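Local coordinates for protein acyl-CoA hydrolase (Bacillus cereus, PDB 1Y7U) that probably hydrolyses long-chain fatty acyl-CoA thioesters, has a hotdog-type thioesterase fold and binds coenzyme A and calcium, at residues I138-T141 against E142-E146. Residues are numbered along the deposited sequence; the frame is centred on the assembly and turned at random.
Sequences IPDT and EEEKE. With CA (calcium ion), chain D.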
ATOM      1  N   ILE A 138      -7.218 -25.183  25.913  1.00 38.25           N
ATOM      2  CA  ILE A 138      -8.196 -26.188  26.257  1.00 39.20           C
ATOM      3  C   ILE A 138      -9.308 -26.144  25.215  1.00 38.53           C
ATOM      4  O   ILE A 138     -10.081 -25.188  25.131  1.00 39.86           O
ATOM      5  CB  ILE A 138      -8.747 -26.031  27.721  1.00 41.29           C
ATOM      6  CG1 ILE A 138     -10.277 -26.007  27.709  1.00 43.91           C
ATOM      7  CG2 ILE A 138      -8.131 -24.825  28.402  1.00 39.01           C
ATOM      8  CD1 ILE A 138     -10.910 -25.891  29.089  1.00 51.71           C
ATOM      9  N   PRO A 139      -9.352 -27.169  24.360  1.00 36.62           N
ATOM     10  CA  PRO A 139     -10.316 -27.368  23.275  1.00 37.07           C
ATOM     11  C   PRO A 139     -11.714 -27.646  23.826  1.00 38.78           C
ATOM     12  O   PRO A 139     -11.875 -28.538  24.647  1.00 40.10           O
ATOM     13  CB  PRO A 139      -9.758 -28.585  22.549  1.00 36.59           C
ATOM     14  CG  PRO A 139      -8.256 -28.492  22.817  1.00 34.95           C
ATOM     15  CD  PRO A 139      -8.231 -28.120  24.255  1.00 34.80           C
ATOM     16  N   ASP A 140     -12.719 -26.896  23.384  1.00 40.18           N
ATOM     17  CA  ASP A 140     -14.079 -27.118  23.860  1.00 40.34           C
ATOM     18  C   ASP A 140     -14.870 -27.958  22.874  1.00 41.84           C
ATOM     19  O   ASP A 140     -15.220 -29.095  23.158  1.00 44.31           O
ATOM     20  CB  ASP A 140     -14.821 -25.794  24.077  1.00 43.85           C
ATOM     21  CG  ASP A 140     -14.331 -25.030  25.296  1.00 48.13           C
ATOM     22  OD1 ASP A 140     -13.517 -25.589  26.056  1.00 50.34           O
ATOM     23  OD2 ASP A 140     -14.766 -23.871  25.499  1.00 48.40           O
ATOM     24  N   THR A 141     -15.155 -27.379  21.715  1.00 42.53           N
ATOM     25  CA  THR A 141     -15.917 -28.025  20.646  1.00 44.85           C
ATOM     26  C   THR A 141     -15.388 -29.403  20.257  1.00 45.50           C
ATOM     27  O   THR A 141     -14.238 -29.732  20.545  1.00 45.45           O
ATOM     28  CB  THR A 141     -15.896 -27.142  19.396  1.00 46.55           C
ATOM     29  OG1 THR A 141     -16.372 -25.839  19.742  1.00 48.41           O
ATOM     30  CG2 THR A 141     -16.767 -27.730  18.292  1.00 52.00           C
ATOM     31  N   GLU A 142     -16.225 -30.206  19.603  1.00 47.63           N
ATOM     32  CA  GLU A 142     -15.795 -31.531  19.168  1.00 51.82           C
ATOM     33  C   GLU A 142     -14.810 -31.305  18.032  1.00 51.11           C
ATOM     34  O   GLU A 142     -13.803 -32.005  17.896  1.00 50.69           O
ATOM     35  CB  GLU A 142     -16.975 -32.358  18.659  1.00 57.09           C
ATOM     36  CG  GLU A 142     -16.604 -33.804  18.358  1.00 67.39           C
ATOM     37  CD  GLU A 142     -17.752 -34.606  17.771  1.00 73.82           C
ATOM     38  OE1 GLU A 142     -17.909 -34.616  16.528  1.00 74.90           O
ATOM     39  OE2 GLU A 142     -18.502 -35.222  18.559  1.00 76.69           O
ATOM     40  N   GLU A 143     -15.115 -30.297  17.223  1.00 50.50           N
ATOM     41  CA  GLU A 143     -14.287 -29.929  16.088  1.00 48.66           C
ATOM     42  C   GLU A 143     -12.909 -29.493  16.572  1.00 46.38           C
ATOM     43  O   GLU A 143     -11.891 -29.859  15.988  1.00 44.99           O
ATOM     44  CB  GLU A 143     -14.955 -28.788  15.328  1.00 49.46           C
ATOM     45  CG  GLU A 143     -14.408 -28.567  13.946  1.00 54.14           C
ATOM     46  CD  GLU A 143     -15.092 -27.415  13.243  1.00 57.65           C
ATOM     47  OE1 GLU A 143     -14.884 -26.251  13.658  1.00 59.03           O
ATOM     48  OE2 GLU A 143     -15.842 -27.678  12.278  1.00 58.02           O
ATOM     49  N   GLU A 144     -12.886 -28.711  17.647  1.00 43.90           N
ATOM     50  CA  GLU A 144     -11.635 -28.228  18.207  1.00 42.16           C
ATOM     51  C   GLU A 144     -10.795 -29.387  18.736  1.00 41.82           C
ATOM     52  O   GLU A 144      -9.567 -29.356  18.666  1.00 41.86           O
ATOM     53  CB  GLU A 144     -11.912 -27.224  19.325  1.00 43.38           C
ATOM     54  CG  GLU A 144     -12.867 -26.106  18.925  1.00 46.01           C
ATOM     55  CD  GLU A 144     -12.948 -24.993  19.964  1.00 48.12           C
ATOM     56  OE1 GLU A 144     -13.019 -25.311  21.171  1.00 49.20           O
ATOM     57  OE2 GLU A 144     -12.953 -23.803  19.575  1.00 49.18           O
ATOM     58  N   LYS A 145     -11.455 -30.415  19.261  1.00 41.02           N
ATOM     59  CA  LYS A 145     -10.740 -31.571  19.786  1.00 40.79           C
ATOM     60  C   LYS A 145     -10.088 -32.351  18.645  1.00 40.02           C
ATOM     61  O   LYS A 145      -8.966 -32.842  18.779  1.00 38.43           O
ATOM     62  CB  LYS A 145     -11.689 -32.479  20.567  1.00 43.53           C
ATOM     63  CG  LYS A 145     -12.178 -31.894  21.879  1.00 45.17           C
ATOM     64  CD  LYS A 145     -12.666 -33.005  22.796  1.00 48.70           C
ATOM     65  CE  LYS A 145     -13.131 -32.483  24.144  1.00 49.79           C
ATOM     66  NZ  LYS A 145     -14.360 -31.654  24.013  1.00 52.00           N
ATOM     67  N   GLU A 146     -10.795 -32.463  17.524  1.00 40.28           N
ATOM     68  CA  GLU A 146     -10.255 -33.151  16.360  1.00 41.51           C
ATOM     69  C   GLU A 146      -9.074 -32.359  15.823  1.00 39.91           C
ATOM     70  O   GLU A 146      -8.014 -32.917  15.524  1.00 39.89           O
ATOM     71  CB  GLU A 146     -11.295 -33.262  15.254  1.00 46.40           C
ATOM     72  CG  GLU A 146     -12.313 -34.337  15.455  1.00 56.70           C
ATOM     73  CD  GLU A 146     -13.026 -34.658  14.164  1.00 65.15           C
ATOM     74  OE1 GLU A 146     -13.691 -33.755  13.610  1.00 68.23           O
ATOM     75  OE2 GLU A 146     -12.909 -35.810  13.694  1.00 68.38           O
TER
HETATM   76 CA    CA D 205     -12.888 -23.126  23.009  1.00 79.83          CA
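With CG lying anti to its own carbonyl carbon (chi1 -51°) and the chain extended beyond it, E144 turns its carboxylate back toward the N-terminal end of its helix, onto the amides of D140 and T141. K145 also starts with CG beside its backbone N, but a bend at chi4 (67°) turns NZ onto the carbonyl of D140. The result illustrates how a side chain in the first turn can fasten the loop that leads into a helix. OE1 of E144 accepts hydrogen bonds from two backbone N-H groups: D140 N, at 2.7 Å, meets it nearly along the C-O axis, whereas T141 N, at 3.0 Å, comes from above the carboxylate plane. E144 OE1 also binds the calcium ion at 2.9 Å, so two N-H groups and a metal share it, which probably helps stabilise its negative charge. D140 is also known to bind calcium; in this model its OD2 stands 3.2 Å from the calcium ion, a long approach not counted as a bond, and is hydrogen-bonded to OG1 of T14. K145 NZ donates to D140 O at 2.8 Å, tilted 28° from the carbonyl plane, while K145 N closes the first helical turn on T141 O at 3.1 Å. T141 occupies the N-cap position without a capping bond from its side chain, which instead crosses that of E144 at about a right angle, CB and OG1 resting on CG and CD of E144. P139 packs its CB against the backbone carbonyl of E144. A salt bridge from R19 holds OE2 of E144, and OE2 of E143 takes a hydrogen bond from the backbone N of T173 of the second subunit. The whole turn joins strand 136-138, paired in parallel with strand 12-14, to the start of the long C-terminal helix 142-170.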